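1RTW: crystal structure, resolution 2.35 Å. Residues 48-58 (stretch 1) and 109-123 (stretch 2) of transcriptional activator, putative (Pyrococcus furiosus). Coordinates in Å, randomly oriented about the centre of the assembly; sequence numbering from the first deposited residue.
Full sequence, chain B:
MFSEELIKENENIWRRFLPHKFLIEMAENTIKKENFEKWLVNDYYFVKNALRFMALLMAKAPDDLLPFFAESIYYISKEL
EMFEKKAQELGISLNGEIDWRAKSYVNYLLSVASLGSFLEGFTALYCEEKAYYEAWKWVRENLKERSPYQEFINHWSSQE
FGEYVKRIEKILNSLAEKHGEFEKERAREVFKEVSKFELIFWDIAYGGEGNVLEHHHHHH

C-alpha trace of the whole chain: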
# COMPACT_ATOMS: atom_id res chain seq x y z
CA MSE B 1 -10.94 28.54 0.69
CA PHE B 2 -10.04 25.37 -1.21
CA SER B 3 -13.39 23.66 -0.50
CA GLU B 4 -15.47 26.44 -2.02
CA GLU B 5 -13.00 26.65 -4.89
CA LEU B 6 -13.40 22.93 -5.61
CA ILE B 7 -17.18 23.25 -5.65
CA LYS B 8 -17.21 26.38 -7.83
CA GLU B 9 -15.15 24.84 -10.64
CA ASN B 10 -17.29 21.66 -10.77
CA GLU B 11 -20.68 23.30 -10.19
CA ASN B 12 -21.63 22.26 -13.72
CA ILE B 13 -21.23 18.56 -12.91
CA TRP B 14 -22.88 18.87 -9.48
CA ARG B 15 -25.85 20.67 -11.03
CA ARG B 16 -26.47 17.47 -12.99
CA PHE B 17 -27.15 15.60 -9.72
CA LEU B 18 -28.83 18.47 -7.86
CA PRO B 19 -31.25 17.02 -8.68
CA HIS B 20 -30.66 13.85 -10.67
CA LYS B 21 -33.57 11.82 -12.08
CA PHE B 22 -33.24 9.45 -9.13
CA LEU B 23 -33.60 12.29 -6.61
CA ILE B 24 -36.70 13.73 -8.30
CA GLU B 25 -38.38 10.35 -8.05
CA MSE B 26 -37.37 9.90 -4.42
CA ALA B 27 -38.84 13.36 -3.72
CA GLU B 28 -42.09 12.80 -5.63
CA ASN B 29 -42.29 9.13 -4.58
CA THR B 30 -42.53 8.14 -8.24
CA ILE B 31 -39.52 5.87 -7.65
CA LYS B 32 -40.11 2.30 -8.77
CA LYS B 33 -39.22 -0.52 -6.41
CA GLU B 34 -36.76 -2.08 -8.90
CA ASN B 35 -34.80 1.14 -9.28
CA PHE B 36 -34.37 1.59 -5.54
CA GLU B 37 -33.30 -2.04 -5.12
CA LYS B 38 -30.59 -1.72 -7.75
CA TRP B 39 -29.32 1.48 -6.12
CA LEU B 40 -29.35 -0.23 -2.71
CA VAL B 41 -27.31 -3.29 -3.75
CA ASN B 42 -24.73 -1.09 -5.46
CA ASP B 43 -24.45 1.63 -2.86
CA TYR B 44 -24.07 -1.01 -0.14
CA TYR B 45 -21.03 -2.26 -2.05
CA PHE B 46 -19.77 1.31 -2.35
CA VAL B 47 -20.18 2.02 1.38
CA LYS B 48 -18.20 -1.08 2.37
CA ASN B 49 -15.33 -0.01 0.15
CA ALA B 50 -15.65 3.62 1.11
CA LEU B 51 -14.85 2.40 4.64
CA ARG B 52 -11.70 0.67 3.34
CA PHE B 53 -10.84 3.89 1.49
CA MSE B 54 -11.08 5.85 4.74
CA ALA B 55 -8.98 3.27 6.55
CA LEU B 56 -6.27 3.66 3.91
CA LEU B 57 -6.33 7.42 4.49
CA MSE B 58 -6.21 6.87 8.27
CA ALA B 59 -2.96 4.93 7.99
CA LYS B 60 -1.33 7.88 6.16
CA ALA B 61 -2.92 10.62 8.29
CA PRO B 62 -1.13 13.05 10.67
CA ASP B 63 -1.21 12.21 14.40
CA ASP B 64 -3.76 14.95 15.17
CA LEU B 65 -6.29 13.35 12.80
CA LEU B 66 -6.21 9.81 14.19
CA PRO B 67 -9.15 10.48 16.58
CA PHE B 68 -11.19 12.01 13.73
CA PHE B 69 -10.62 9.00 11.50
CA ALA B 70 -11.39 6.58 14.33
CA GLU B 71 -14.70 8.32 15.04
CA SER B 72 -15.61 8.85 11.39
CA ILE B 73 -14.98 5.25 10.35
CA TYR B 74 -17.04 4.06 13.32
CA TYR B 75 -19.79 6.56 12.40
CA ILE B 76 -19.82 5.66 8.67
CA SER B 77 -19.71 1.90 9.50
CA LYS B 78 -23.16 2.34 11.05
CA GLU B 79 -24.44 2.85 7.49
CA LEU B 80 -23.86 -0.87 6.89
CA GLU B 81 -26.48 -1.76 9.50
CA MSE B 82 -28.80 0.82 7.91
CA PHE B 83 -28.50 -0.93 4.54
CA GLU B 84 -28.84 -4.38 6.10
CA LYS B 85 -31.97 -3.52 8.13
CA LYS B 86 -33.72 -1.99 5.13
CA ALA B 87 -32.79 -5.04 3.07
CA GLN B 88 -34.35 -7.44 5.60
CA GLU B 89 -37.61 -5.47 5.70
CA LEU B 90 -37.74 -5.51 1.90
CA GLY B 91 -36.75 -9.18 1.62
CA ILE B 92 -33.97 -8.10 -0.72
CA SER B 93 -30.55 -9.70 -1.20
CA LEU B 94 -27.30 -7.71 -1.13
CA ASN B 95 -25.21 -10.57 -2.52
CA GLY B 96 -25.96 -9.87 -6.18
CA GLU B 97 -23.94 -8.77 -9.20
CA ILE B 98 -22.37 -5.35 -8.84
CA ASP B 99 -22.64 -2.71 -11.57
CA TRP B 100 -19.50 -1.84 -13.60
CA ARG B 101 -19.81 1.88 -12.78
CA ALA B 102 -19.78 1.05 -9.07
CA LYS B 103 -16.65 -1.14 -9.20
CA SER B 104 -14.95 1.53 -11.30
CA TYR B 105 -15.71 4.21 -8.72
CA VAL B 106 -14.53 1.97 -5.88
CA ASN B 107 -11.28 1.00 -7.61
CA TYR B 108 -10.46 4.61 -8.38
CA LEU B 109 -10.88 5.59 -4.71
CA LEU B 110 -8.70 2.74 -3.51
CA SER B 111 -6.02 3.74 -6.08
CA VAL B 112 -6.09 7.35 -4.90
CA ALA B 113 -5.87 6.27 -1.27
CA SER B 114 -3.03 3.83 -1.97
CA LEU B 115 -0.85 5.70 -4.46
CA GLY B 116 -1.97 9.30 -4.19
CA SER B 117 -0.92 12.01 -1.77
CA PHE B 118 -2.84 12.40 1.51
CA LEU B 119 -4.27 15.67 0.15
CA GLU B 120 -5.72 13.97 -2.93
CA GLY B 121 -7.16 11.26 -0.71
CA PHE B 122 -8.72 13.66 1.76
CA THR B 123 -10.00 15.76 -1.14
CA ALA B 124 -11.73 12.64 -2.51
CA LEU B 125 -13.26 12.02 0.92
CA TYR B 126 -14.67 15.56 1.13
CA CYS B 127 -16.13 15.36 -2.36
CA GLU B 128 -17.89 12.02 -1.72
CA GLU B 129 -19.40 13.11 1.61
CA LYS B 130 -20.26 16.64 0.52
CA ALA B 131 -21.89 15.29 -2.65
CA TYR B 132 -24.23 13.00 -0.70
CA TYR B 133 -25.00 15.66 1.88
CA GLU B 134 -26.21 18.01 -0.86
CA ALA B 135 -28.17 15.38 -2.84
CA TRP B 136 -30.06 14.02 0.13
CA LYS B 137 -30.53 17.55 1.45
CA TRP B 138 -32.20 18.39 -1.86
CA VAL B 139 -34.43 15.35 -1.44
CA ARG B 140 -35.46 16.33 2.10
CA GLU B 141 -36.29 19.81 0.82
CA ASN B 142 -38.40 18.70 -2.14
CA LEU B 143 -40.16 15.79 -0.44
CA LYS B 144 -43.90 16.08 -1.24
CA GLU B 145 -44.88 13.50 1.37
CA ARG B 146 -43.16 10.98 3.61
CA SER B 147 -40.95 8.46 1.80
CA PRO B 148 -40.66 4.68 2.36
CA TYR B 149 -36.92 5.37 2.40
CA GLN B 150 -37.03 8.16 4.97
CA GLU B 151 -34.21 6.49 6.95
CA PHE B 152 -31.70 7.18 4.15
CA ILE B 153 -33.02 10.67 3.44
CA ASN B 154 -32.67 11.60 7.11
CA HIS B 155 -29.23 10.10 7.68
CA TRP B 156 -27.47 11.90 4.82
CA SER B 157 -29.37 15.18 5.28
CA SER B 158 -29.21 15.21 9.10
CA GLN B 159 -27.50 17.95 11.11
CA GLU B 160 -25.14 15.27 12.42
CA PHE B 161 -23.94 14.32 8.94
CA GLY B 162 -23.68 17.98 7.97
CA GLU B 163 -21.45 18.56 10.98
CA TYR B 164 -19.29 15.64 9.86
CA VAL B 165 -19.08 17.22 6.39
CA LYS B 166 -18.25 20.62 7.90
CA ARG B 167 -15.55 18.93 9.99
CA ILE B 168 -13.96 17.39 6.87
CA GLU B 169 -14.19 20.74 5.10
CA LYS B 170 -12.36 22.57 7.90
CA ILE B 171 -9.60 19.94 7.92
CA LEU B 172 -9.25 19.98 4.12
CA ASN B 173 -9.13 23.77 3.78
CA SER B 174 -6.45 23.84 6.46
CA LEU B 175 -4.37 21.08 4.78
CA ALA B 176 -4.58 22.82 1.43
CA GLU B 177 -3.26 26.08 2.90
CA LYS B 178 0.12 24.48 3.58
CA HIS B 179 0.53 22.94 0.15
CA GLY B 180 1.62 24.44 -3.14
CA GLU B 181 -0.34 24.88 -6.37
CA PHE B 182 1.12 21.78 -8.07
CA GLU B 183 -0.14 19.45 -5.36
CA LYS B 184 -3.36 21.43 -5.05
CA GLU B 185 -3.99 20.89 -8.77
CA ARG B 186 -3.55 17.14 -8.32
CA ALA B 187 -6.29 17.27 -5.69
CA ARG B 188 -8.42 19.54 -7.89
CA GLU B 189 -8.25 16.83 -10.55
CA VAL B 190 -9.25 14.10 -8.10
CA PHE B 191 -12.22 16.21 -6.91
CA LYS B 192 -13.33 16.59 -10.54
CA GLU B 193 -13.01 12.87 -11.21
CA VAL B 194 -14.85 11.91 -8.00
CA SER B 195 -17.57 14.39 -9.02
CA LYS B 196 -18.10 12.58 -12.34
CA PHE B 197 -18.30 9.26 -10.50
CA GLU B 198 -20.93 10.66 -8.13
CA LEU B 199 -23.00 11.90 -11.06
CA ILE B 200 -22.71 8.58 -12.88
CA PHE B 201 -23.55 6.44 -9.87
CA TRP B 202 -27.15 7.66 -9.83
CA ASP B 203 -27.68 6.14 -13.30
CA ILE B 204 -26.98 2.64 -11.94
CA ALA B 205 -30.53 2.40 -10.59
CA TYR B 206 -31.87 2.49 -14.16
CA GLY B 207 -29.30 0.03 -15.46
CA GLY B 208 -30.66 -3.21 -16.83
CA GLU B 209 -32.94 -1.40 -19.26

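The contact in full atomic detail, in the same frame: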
# COMPACT_ATOMS: atom_id res chain seq x y z
N LYS B 48 -19.18 -0.15 1.81
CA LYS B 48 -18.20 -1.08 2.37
C LYS B 48 -16.79 -0.68 1.95
O LYS B 48 -15.88 -0.63 2.77
CB LYS B 48 -18.48 -2.52 1.90
CG LYS B 48 -19.61 -3.23 2.64
CD LYS B 48 -19.74 -4.70 2.24
CE LYS B 48 -20.15 -4.86 0.78
NZ LYS B 48 -20.34 -6.29 0.40
N ASN B 49 -16.64 -0.37 0.67
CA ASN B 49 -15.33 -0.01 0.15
C ASN B 49 -14.92 1.41 0.47
O ASN B 49 -13.74 1.73 0.50
CB ASN B 49 -15.28 -0.27 -1.34
CG ASN B 49 -15.26 -1.75 -1.64
OD1 ASN B 49 -14.28 -2.43 -1.32
ND2 ASN B 49 -16.34 -2.26 -2.21
N ALA B 50 -15.91 2.24 0.75
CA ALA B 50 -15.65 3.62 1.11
C ALA B 50 -15.01 3.60 2.52
O ALA B 50 -14.18 4.45 2.86
CB ALA B 50 -16.95 4.41 1.10
N LEU B 51 -15.39 2.60 3.30
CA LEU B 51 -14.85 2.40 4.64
C LEU B 51 -13.37 2.02 4.52
O LEU B 51 -12.54 2.53 5.27
CB LEU B 51 -15.62 1.27 5.32
CG LEU B 51 -16.51 1.54 6.54
CD1 LEU B 51 -16.98 2.95 6.58
CD2 LEU B 51 -17.68 0.57 6.50
N ARG B 52 -13.07 1.11 3.60
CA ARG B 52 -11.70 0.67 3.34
C ARG B 52 -10.87 1.85 2.85
O ARG B 52 -9.69 1.98 3.20
CB ARG B 52 -11.70 -0.43 2.26
CG ARG B 52 -12.33 -1.73 2.68
CD ARG B 52 -11.99 -2.86 1.72
NE ARG B 52 -12.41 -4.15 2.24
CZ ARG B 52 -13.56 -4.74 1.92
NH1 ARG B 52 -14.39 -4.15 1.08
NH2 ARG B 52 -13.89 -5.92 2.44
N PHE B 53 -11.48 2.70 2.05
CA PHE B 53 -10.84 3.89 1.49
C PHE B 53 -10.43 4.84 2.63
O PHE B 53 -9.33 5.39 2.63
CB PHE B 53 -11.82 4.59 0.54
CG PHE B 53 -11.50 6.03 0.28
CD1 PHE B 53 -10.52 6.37 -0.64
CD2 PHE B 53 -12.23 7.04 0.90
CE1 PHE B 53 -10.26 7.70 -0.94
CE2 PHE B 53 -11.98 8.38 0.60
CZ PHE B 53 -10.99 8.71 -0.33
N MSE B 54 -11.33 5.01 3.59
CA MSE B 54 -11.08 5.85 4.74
C MSE B 54 -10.01 5.26 5.65
O MSE B 54 -9.27 5.99 6.30
CB MSE B 54 -12.37 6.03 5.55
CG MSE B 54 -13.48 6.77 4.83
SE MSE B 54 -15.13 6.64 5.81
CE MSE B 54 -14.68 7.90 7.21
N ALA B 55 -9.95 3.94 5.71
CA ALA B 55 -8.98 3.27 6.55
C ALA B 55 -7.58 3.46 5.92
O ALA B 55 -6.59 3.62 6.61
CB ALA B 55 -9.34 1.81 6.70
N LEU B 56 -7.52 3.45 4.60
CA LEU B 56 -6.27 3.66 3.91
C LEU B 56 -5.76 5.07 4.19
O LEU B 56 -4.57 5.27 4.43
CB LEU B 56 -6.46 3.44 2.43
CG LEU B 56 -6.50 1.96 2.10
CD1 LEU B 56 -6.85 1.77 0.64
CD2 LEU B 56 -5.17 1.32 2.40
N LEU B 57 -6.68 6.04 4.21
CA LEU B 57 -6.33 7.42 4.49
C LEU B 57 -5.86 7.54 5.94
O LEU B 57 -4.86 8.19 6.22
CB LEU B 57 -7.53 8.35 4.27
CG LEU B 57 -7.96 8.60 2.83
CD1 LEU B 57 -9.20 9.49 2.81
CD2 LEU B 57 -6.82 9.24 2.06
N MSE B 58 -6.56 6.85 6.85
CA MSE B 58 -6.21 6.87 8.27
C MSE B 58 -4.75 6.49 8.51
O MSE B 58 -4.03 7.16 9.25
CB MSE B 58 -7.14 5.96 9.08
CG MSE B 58 -6.73 5.83 10.54
SE MSE B 58 -8.09 5.01 11.68
CE MSE B 58 -7.40 5.59 13.40
N LEU B 109 -11.10 5.07 -6.07
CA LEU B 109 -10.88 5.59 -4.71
C LEU B 109 -9.77 4.84 -4.01
O LEU B 109 -8.94 5.46 -3.36
CB LEU B 109 -12.16 5.55 -3.87
CG LEU B 109 -13.23 6.61 -4.17
CD1 LEU B 109 -14.37 6.47 -3.15
CD2 LEU B 109 -12.60 8.02 -4.08
N LEU B 110 -9.76 3.52 -4.13
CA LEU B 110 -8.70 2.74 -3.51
C LEU B 110 -7.32 3.07 -4.13
O LEU B 110 -6.30 3.05 -3.43
CB LEU B 110 -9.02 1.24 -3.63
CG LEU B 110 -10.29 0.82 -2.88
CD1 LEU B 110 -10.50 -0.68 -3.06
CD2 LEU B 110 -10.17 1.19 -1.41
N SER B 111 -7.29 3.39 -5.43
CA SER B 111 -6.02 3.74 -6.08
C SER B 111 -5.54 5.09 -5.58
O SER B 111 -4.35 5.27 -5.34
CB SER B 111 -6.15 3.77 -7.60
OG SER B 111 -6.29 2.45 -8.09
N VAL B 112 -6.46 6.04 -5.42
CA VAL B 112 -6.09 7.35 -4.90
C VAL B 112 -5.59 7.25 -3.46
O VAL B 112 -4.62 7.90 -3.07
CB VAL B 112 -7.25 8.33 -4.97
CG1 VAL B 112 -6.91 9.61 -4.24
CG2 VAL B 112 -7.58 8.63 -6.43
N ALA B 113 -6.25 6.42 -2.66
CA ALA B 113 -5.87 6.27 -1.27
C ALA B 113 -4.54 5.54 -1.11
O ALA B 113 -3.77 5.84 -0.22
CB ALA B 113 -6.97 5.54 -0.50
N SER B 114 -4.27 4.60 -2.01
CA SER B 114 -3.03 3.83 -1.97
C SER B 114 -1.79 4.49 -2.57
O SER B 114 -0.70 4.39 -2.01
CB SER B 114 -3.22 2.48 -2.67
OG SER B 114 -4.15 1.67 -1.97
N LEU B 115 -1.96 5.10 -3.73
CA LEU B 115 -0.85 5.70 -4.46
C LEU B 115 -0.83 7.22 -4.52
O LEU B 115 0.16 7.82 -4.93
CB LEU B 115 -0.82 5.13 -5.88
CG LEU B 115 -0.98 3.60 -5.98
CD1 LEU B 115 -1.03 3.15 -7.44
CD2 LEU B 115 0.16 2.88 -5.25
N GLY B 116 -1.93 7.85 -4.15
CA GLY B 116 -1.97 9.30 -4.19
C GLY B 116 -1.43 9.93 -2.94
O GLY B 116 -1.02 9.24 -2.02
N SER B 117 -1.38 11.26 -2.93
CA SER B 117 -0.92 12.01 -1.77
C SER B 117 -2.07 12.03 -0.76
O SER B 117 -3.22 11.77 -1.13
CB SER B 117 -0.61 13.45 -2.18
OG SER B 117 -1.81 14.09 -2.61
N PHE B 118 -1.79 12.36 0.50
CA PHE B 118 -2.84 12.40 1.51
C PHE B 118 -3.90 13.44 1.13
O PHE B 118 -5.11 13.19 1.26
CB PHE B 118 -2.27 12.71 2.90
CG PHE B 118 -3.30 12.70 4.00
CD1 PHE B 118 -3.96 11.53 4.33
CD2 PHE B 118 -3.61 13.86 4.69
CE1 PHE B 118 -4.91 11.51 5.33
CE2 PHE B 118 -4.57 13.85 5.70
CZ PHE B 118 -5.22 12.67 6.01
N LEU B 119 -3.43 14.56 0.59
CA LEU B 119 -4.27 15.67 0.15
C LEU B 119 -5.29 15.22 -0.89
O LEU B 119 -6.47 15.58 -0.82
CB LEU B 119 -3.39 16.79 -0.42
CG LEU B 119 -4.14 17.98 -1.01
CD1 LEU B 119 -4.86 18.76 0.10
CD2 LEU B 119 -3.19 18.89 -1.79
N GLU B 120 -4.82 14.49 -1.89
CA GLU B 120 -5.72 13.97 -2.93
C GLU B 120 -6.76 13.04 -2.29
O GLU B 120 -7.96 13.11 -2.59
CB GLU B 120 -4.92 13.19 -3.96
CG GLU B 120 -3.98 14.03 -4.84
CD GLU B 120 -3.18 13.16 -5.81
OE1 GLU B 120 -2.24 12.45 -5.36
OE2 GLU B 120 -3.49 13.18 -7.02
N GLY B 121 -6.29 12.19 -1.38
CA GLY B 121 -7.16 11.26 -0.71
C GLY B 121 -8.23 11.96 0.10
O GLY B 121 -9.41 11.66 -0.01
N PHE B 122 -7.80 12.92 0.92
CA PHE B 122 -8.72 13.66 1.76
C PHE B 122 -9.66 14.50 0.90
O PHE B 122 -10.82 14.69 1.25
CB PHE B 122 -7.97 14.53 2.78
CG PHE B 122 -8.75 14.77 4.04
CD1 PHE B 122 -8.77 13.82 5.05
CD2 PHE B 122 -9.51 15.93 4.20
CE1 PHE B 122 -9.54 14.01 6.19
CE2 PHE B 122 -10.28 16.12 5.34
CZ PHE B 122 -10.30 15.16 6.34
N THR B 123 -9.17 14.99 -0.24
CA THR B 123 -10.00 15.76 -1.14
C THR B 123 -11.10 14.85 -1.68
O THR B 123 -12.27 15.25 -1.77
CB THR B 123 -9.16 16.37 -2.32
OG1 THR B 123 -8.26 17.35 -1.80
CG2 THR B 123 -10.05 17.05 -3.33
O HOH W 1 -2.89 4.28 2.20

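Stretch 1 is one continuous piece of helix, whereas stretch 2 is a helix that ends, turns and starts again. The first helix of stretch 2, 109-115, runs nearly parallel to helix 48-58, with 9° between their directions and axes 8.9 Å apart at closest approach. After the turn, helix 118-123 comes back at 149° to helix 48-58, its axis no nearer than 10.2 Å. Helix 48-58 therefore packs against both arms of a helical hairpin. No direct hydrogen bond joins the two stretches; about 585 Å² of surface, both sides summed, is buried by contacts that are largely apolar.

L57, F53 and L110 cover the most area. F53 leaves its backbone sideways, but its t rotamer brings the ring into a hole formed by L109, L110, A113 and G121. L109 CD2 lies over one face of the ring, and F53 CD1 is 3.7 Å from L109 CB and 3.6 Å from A113 CB. At the far end of the ring, F53 CZ reaches 3.4 Å from G121 O, so this one side chain touches both helices of stretch 2. A broad, flat phenyl group suits a site that has to span the two.

L110 returns the arrangement, fitting as a knob among N49, R52, F53 and L56. Its branched end supplies CD2, which lies 3.9 Å from L56 CD1 and 4.1 Å from N49 O; the polar residues here offer backbone or aliphatic atoms to the leucine, as when R52 CB comes within 4.3 Å of L110 CD2. The polar end of R52 leads away from stretch 2, and R52 NH1 donates to N49 OD1 at 3.0 Å within its own helix.

Between these knobs the backbones come close. The CA atoms of F53 and L110 are 5.6 Å apart and those of L56 and A113 5.8 Å, an approach that the small side chain of A113 suits: its CB meets L56 CB at 3.6 Å. One water bridges the helices just here, donating to L56 O and to A113 O, each at 3.0 Å. S114 can sit beside L56 because its hydroxyl is satisfied by its own helix, S114 OG donating to L110 O at 2.9 Å.

L57 leaves its backbone sideways, but the end of its side chain comes nearer to stretch 2 and meets the second arm. L57 CD2 lies 3.4 Å from G121 CA, and the absence of a side chain makes this possible: an ideal CB on G121 would fall 2.2 Å from L57 CD2, a clash. F118 flanks the same leucine, presenting its ring edge to L57 O, with F118 CE1 3.4 Å from that oxygen.

The turn that positions this second arm is itself well bonded. G116 leaves helical geometry, and S117 caps the new helix: S117 OG accepts from E120 N at 3.1 Å, while S117 N donates to E120 OE1 at 2.8 Å.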